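Local coordinates for protein acetyl-CoA C-acetyltransferase (Syntrophomonas wolfei subsp. wolfei, PDB 7N7Z) that probably catalyses acetyl transfer between acetyl-CoA molecules, making or cleaving acetoacetyl-CoA as a member of the thiolase family, at residues 57-62 and 117-122; 67-72 and 85-90. All coordinates share one frame; numbering follows the deposited sequence.

Contact 1 (57-62 and 117-122); sequences GATCLH and TAVESM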
loop_
_atom_site.group_PDB
_atom_site.type_symbol
_atom_site.label_atom_id
_atom_site.label_comp_id
_atom_site.label_asym_id
_atom_site.label_seq_id
_atom_site.Cartn_x
_atom_site.Cartn_y
_atom_site.Cartn_z
ATOM N N GLY B 57 3.693 -22.275 -20.090
ATOM C CA GLY B 57 4.137 -20.901 -19.952
ATOM C C GLY B 57 5.179 -20.766 -18.858
ATOM O O GLY B 57 4.994 -21.256 -17.742
ATOM N N ALA B 58 6.273 -20.089 -19.192
ATOM C CA ALA B 58 7.358 -19.835 -18.259
ATOM C C ALA B 58 7.367 -18.368 -17.854
ATOM O O ALA B 58 7.183 -17.480 -18.694
ATOM C CB ALA B 58 8.708 -20.213 -18.872
ATOM N N THR B 59 7.571 -18.124 -16.564
ATOM C CA THR B 59 7.720 -16.779 -16.025
ATOM C C THR B 59 8.162 -16.901 -14.577
ATOM O O THR B 59 7.818 -17.871 -13.895
ATOM C CB THR B 59 6.418 -15.972 -16.117
ATOM O OG1 THR B 59 6.713 -14.575 -15.973
ATOM C CG2 THR B 59 5.441 -16.391 -15.026
ATOM N N CYS B 60 8.925 -15.911 -14.116
ATOM C CA CYS B 60 9.418 -15.943 -12.745
ATOM C C CYS B 60 8.489 -15.205 -11.784
ATOM O O CYS B 60 8.291 -15.663 -10.653
ATOM C CB CYS B 60 10.833 -15.355 -12.680
ATOM S SG CYS B 60 11.514 -15.177 -11.007
ATOM N N LEU B 61 7.899 -14.085 -12.207
ATOM C CA LEU B 61 7.034 -13.271 -11.350
ATOM C C LEU B 61 5.619 -13.246 -11.933
ATOM O O LEU B 61 5.290 -12.424 -12.792
ATOM C CB LEU B 61 7.599 -11.850 -11.176
ATOM C CG LEU B 61 8.630 -11.655 -10.056
ATOM C CD1 LEU B 61 7.991 -11.768 -8.680
ATOM C CD2 LEU B 61 9.772 -12.642 -10.172
ATOM N N HIS B 62 4.787 -14.165 -11.435
ATOM C CA HIS B 62 3.380 -14.246 -11.821
ATOM C C HIS B 62 2.613 -12.986 -11.436
ATOM O O HIS B 62 1.790 -12.486 -12.214
ATOM C CB HIS B 62 2.774 -15.478 -11.142
ATOM C CG HIS B 62 1.277 -15.541 -11.165
ATOM N ND1 HIS B 62 0.563 -16.292 -10.256
ATOM C CD2 HIS B 62 0.362 -14.996 -12.003
ATOM C CE1 HIS B 62 -0.727 -16.186 -10.516
ATOM N NE2 HIS B 62 -0.876 -15.404 -11.569
ATOM N N THR B 117 5.842 -20.707 -24.004
ATOM C CA THR B 117 6.062 -19.273 -23.895
ATOM C C THR B 117 6.919 -18.993 -22.669
ATOM O O THR B 117 6.765 -19.643 -21.630
ATOM C CB THR B 117 4.740 -18.504 -23.792
ATOM O OG1 THR B 117 4.022 -18.932 -22.630
ATOM C CG2 THR B 117 3.892 -18.735 -25.031
ATOM N N ALA B 118 7.825 -18.029 -22.801
ATOM C CA ALA B 118 8.717 -17.637 -21.716
ATOM C C ALA B 118 8.788 -16.119 -21.708
ATOM O O ALA B 118 9.172 -15.515 -22.713
ATOM C CB ALA B 118 10.109 -18.250 -21.891
ATOM N N VAL B 119 8.411 -15.502 -20.589
ATOM C CA VAL B 119 8.245 -14.056 -20.546
ATOM C C VAL B 119 8.636 -13.534 -19.173
ATOM O O VAL B 119 8.473 -14.214 -18.154
ATOM C CB VAL B 119 6.794 -13.643 -20.889
ATOM C CG1 VAL B 119 5.824 -14.171 -19.837
ATOM C CG2 VAL B 119 6.692 -12.130 -21.003
ATOM N N GLU B 120 9.154 -12.309 -19.158
ATOM C CA GLU B 120 9.389 -11.580 -17.917
ATOM C C GLU B 120 9.331 -10.095 -18.243
ATOM O O GLU B 120 10.181 -9.591 -18.983
ATOM C CB GLU B 120 10.731 -11.949 -17.294
ATOM C CG GLU B 120 10.810 -11.656 -15.801
ATOM C CD GLU B 120 9.823 -12.474 -14.999
ATOM O OE1 GLU B 120 9.890 -13.718 -15.073
ATOM O OE2 GLU B 120 8.978 -11.878 -14.298
ATOM N N SER B 121 8.329 -9.405 -17.708
ATOM C CA SER B 121 8.213 -7.954 -17.819
ATOM C C SER B 121 8.576 -7.383 -16.452
ATOM O O SER B 121 7.710 -7.043 -15.643
ATOM C CB SER B 121 6.812 -7.540 -18.263
ATOM O OG SER B 121 6.625 -6.142 -18.120
ATOM N N MET B 122 9.883 -7.292 -16.191
ATOM C CA MET B 122 10.347 -6.856 -14.880
ATOM C C MET B 122 10.027 -5.392 -14.620
ATOM O O MET B 122 9.972 -4.980 -13.456
ATOM C CB MET B 122 11.856 -7.101 -14.733
ATOM C CG MET B 122 12.363 -8.362 -15.435
ATOM S SD MET B 122 14.147 -8.618 -15.329
ATOM C CE MET B 122 14.388 -8.778 -13.564
HETATM O O HOH W 1 4.816 -17.621 -20.076
#

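Contact 2 (67-72 and 85-90); sequences SLPPRI and SCMVSQ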
loop_
_atom_site.group_PDB
_atom_site.type_symbol
_atom_site.label_atom_id
_atom_site.label_comp_id
_atom_site.label_asym_id
_atom_site.label_seq_id
_atom_site.Cartn_x
_atom_site.Cartn_y
_atom_site.Cartn_z
ATOM N N SER B 67 -5.232 -14.489 -13.785
ATOM C CA SER B 67 -5.412 -15.912 -13.521
ATOM C C SER B 67 -4.758 -16.735 -14.624
ATOM O O SER B 67 -5.075 -16.559 -15.806
ATOM C CB SER B 67 -6.901 -16.243 -13.422
ATOM O OG SER B 67 -7.475 -15.699 -12.246
ATOM N N LEU B 68 -3.852 -17.641 -14.232
ATOM C CA LEU B 68 -3.121 -18.519 -15.143
ATOM C C LEU B 68 -2.853 -17.818 -16.470
ATOM O O LEU B 68 -3.520 -18.104 -17.473
ATOM C CB LEU B 68 -3.896 -19.819 -15.371
ATOM C CG LEU B 68 -3.103 -21.001 -15.939
ATOM C CD1 LEU B 68 -1.881 -21.308 -15.083
ATOM C CD2 LEU B 68 -3.995 -22.233 -16.058
ATOM N N PRO B 69 -1.894 -16.898 -16.511
ATOM C CA PRO B 69 -1.660 -16.107 -17.727
ATOM C C PRO B 69 -1.457 -16.979 -18.954
ATOM O O PRO B 69 -1.953 -16.641 -20.040
ATOM C CB PRO B 69 -0.390 -15.311 -17.389
ATOM C CG PRO B 69 -0.419 -15.183 -15.899
ATOM C CD PRO B 69 -1.050 -16.453 -15.386
ATOM N N PRO B 70 -0.726 -18.095 -18.846
ATOM C CA PRO B 70 -0.534 -18.936 -20.042
ATOM C C PRO B 70 -1.836 -19.386 -20.680
ATOM O O PRO B 70 -1.897 -19.523 -21.909
ATOM C CB PRO B 70 0.283 -20.123 -19.511
ATOM C CG PRO B 70 0.999 -19.578 -18.322
ATOM C CD PRO B 70 0.032 -18.615 -17.692
ATOM N N ARG B 71 -2.884 -19.623 -19.887
ATOM C CA ARG B 71 -4.186 -19.929 -20.470
ATOM C C ARG B 71 -4.761 -18.709 -21.178
ATOM O O ARG B 71 -5.392 -18.836 -22.233
ATOM C CB ARG B 71 -5.142 -20.432 -19.385
ATOM C CG ARG B 71 -6.574 -20.677 -19.860
ATOM C CD ARG B 71 -6.664 -21.785 -20.906
ATOM N NE ARG B 71 -8.034 -22.262 -21.065
ATOM C CZ ARG B 71 -8.385 -23.346 -21.743
ATOM N NH1 ARG B 71 -7.488 -24.097 -22.364
ATOM N NH2 ARG B 71 -9.669 -23.688 -21.799
ATOM N N ILE B 72 -4.554 -17.518 -20.613
ATOM C CA ILE B 72 -4.963 -16.297 -21.300
ATOM C C ILE B 72 -4.185 -16.143 -22.599
ATOM O O ILE B 72 -4.752 -15.817 -23.649
ATOM C CB ILE B 72 -4.771 -15.074 -20.384
ATOM C CG1 ILE B 72 -5.726 -15.139 -19.190
ATOM C CG2 ILE B 72 -4.982 -13.784 -21.170
ATOM C CD1 ILE B 72 -5.354 -14.195 -18.058
ATOM N N SER B 85 -2.858 -26.252 -20.211
ATOM C CA SER B 85 -2.233 -25.000 -19.813
ATOM C C SER B 85 -1.609 -25.176 -18.439
ATOM O O SER B 85 -2.176 -25.848 -17.574
ATOM C CB SER B 85 -3.247 -23.853 -19.792
ATOM O OG SER B 85 -4.198 -24.035 -18.755
ATOM N N CYS B 86 -0.441 -24.572 -18.250
ATOM C CA CYS B 86 0.212 -24.561 -16.949
ATOM C C CYS B 86 1.310 -23.509 -16.973
ATOM O O CYS B 86 1.766 -23.083 -18.039
ATOM C CB CYS B 86 0.785 -25.935 -16.588
ATOM S SG CYS B 86 2.372 -26.309 -17.360
ATOM N N MET B 87 1.723 -23.094 -15.780
ATOM C CA MET B 87 2.759 -22.087 -15.598
ATOM C C MET B 87 3.870 -22.681 -14.748
ATOM O O MET B 87 3.606 -23.228 -13.672
ATOM C CB MET B 87 2.192 -20.833 -14.934
ATOM C CG MET B 87 3.194 -19.708 -14.784
ATOM S SD MET B 87 2.379 -18.154 -14.387
ATOM C CE MET B 87 1.933 -18.472 -12.689
ATOM N N VAL B 88 5.104 -22.576 -15.230
ATOM C CA VAL B 88 6.258 -23.186 -14.585
ATOM C C VAL B 88 7.266 -22.097 -14.258
ATOM O O VAL B 88 7.368 -21.084 -14.958
ATOM C CB VAL B 88 6.898 -24.275 -15.476
ATOM C CG1 VAL B 88 7.157 -23.732 -16.870
ATOM C CG2 VAL B 88 8.189 -24.810 -14.857
ATOM N N SER B 89 8.016 -22.315 -13.181
ATOM C CA SER B 89 9.064 -21.392 -12.773
ATOM C C SER B 89 10.260 -22.174 -12.257
ATOM O O SER B 89 10.117 -23.031 -11.378
ATOM C CB SER B 89 8.566 -20.425 -11.692
ATOM O OG SER B 89 9.589 -19.518 -11.324
ATOM N N GLN B 90 11.429 -21.888 -12.821
ATOM C CA GLN B 90 12.722 -22.317 -12.298
ATOM C C GLN B 90 13.688 -21.138 -12.332
ATOM O O GLN B 90 14.829 -21.236 -12.791
ATOM C CB GLN B 90 13.267 -23.512 -13.080
ATOM C CG GLN B 90 14.408 -24.244 -12.376
ATOM C CD GLN B 90 14.658 -25.639 -12.931
ATOM O OE1 GLN B 90 13.725 -26.351 -13.301
ATOM N NE2 GLN B 90 15.925 -26.038 -12.979
#

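Contact 1 (57-62 and 117-122)
Ala58 O accepts two hydrogen bonds, from Val119 N at 3.0 Å and from a water at 2.7 Å, with the CA-H of Ala118 as a weaker third contact. The Val119 amide lies 33° above the carbonyl plane, and the water also bonds to Thr117 OG1. On the same edge of the strand, Ala58 N donates to Thr117 O at a very short 2.5 Å, in the carbonyl plane, so Ala58 bonds to the residues before and after Ala118. The two backbone bonds, with Gly57 opposite Thr117 and Ala58 opposite Ala118, make this a parallel ladder. Thr59 OG1, anti to its backbone N (chi1 -162°), donates to Val119 O at 2.8 Å. Glu120, bent at chi2 (63°), holds out its carboxylate: OE1 accepts from Cys60 N at 2.6 Å and OE2 from Leu61 N at 3.2 Å, both through syn lone pairs. Two N-H groups on a buried carboxylate would probably stabilise its anion. An alanine at Glu120 removes both acceptors and would probably loosen the loop at Cys60 and Leu61. In the thiolase sheet, strand 113-121 lies between strands 54-58 and 254-264; helix 30-45 touches Thr117 and Val119, while helix 360-378 touches Ala118 and Cys60.

Contact 2 (67-72 and 85-90)
The first turn of helix 69-76 passes beside strand 84-89 with Arg71 CA and Ser85 CA 5.5 Å apart and no hydrogen bond between the segments. The two elements belong to a beta-alpha-beta unit (strand 54-58, helix 69-76, strand 84-89) and, with no such bond, meet here by side-chain packing. Leu68 is the N-cap, and Pro69 and Pro70 follow it in the first turn, where a missing amide hydrogen costs no helical bond. Pro70 directs its ring at the strand: its CG lies 3.8 Å from Met87 CB and 3.6 Å from Cys86 O, with the ring crossing the Met87 side chain at about a right angle. Met87 runs extended through chi1 (-177°) and chi2 (166°), which carries SD to 4.0 Å from Pro69 CD; the bend at chi3 turns only the terminal CE. Leu68 spreads its two methyls along one face of the strand, CD2 at Ser85 and CD1 at Met87 CB (4.1 Å), the Leu68 and Met87 side chains sliding past each other in opposite directions. Arg71 NH2 hydrogen-bonds to Val81 O. Ser85 OG, hydrogen-bonded to Ser393 OG of the second subunit, is also approached by Leu68 CD2 at 3.2 Å and by Arg71 CB at 3.8 Å.

Overall arrangement
Contacts 1 and 2 are joined through strand 54-58, which lies between strands 84-89 and 113-121 in one sheet; their centres are about 9 Å apart. Probable hydrogen bonds tie Gly57 O to Val88 N (2.8 Å) and Gly57 N to Cys86 O (2.9 Å), and His62 CG packs on Met87 CE at 3.4 Å. Contact 2 is nested in the chain loop that contact 1 closes. Contact 1 is near the predicted catalytic residues: the Cys60 side chain is about 7 Å from that of Cys92, and the Glu120 side chain about 8 Å from that of His358. Contact 2 lies away from them, where Met87, Val88 and Ser89 pair antiparallel with a strand of the second subunit.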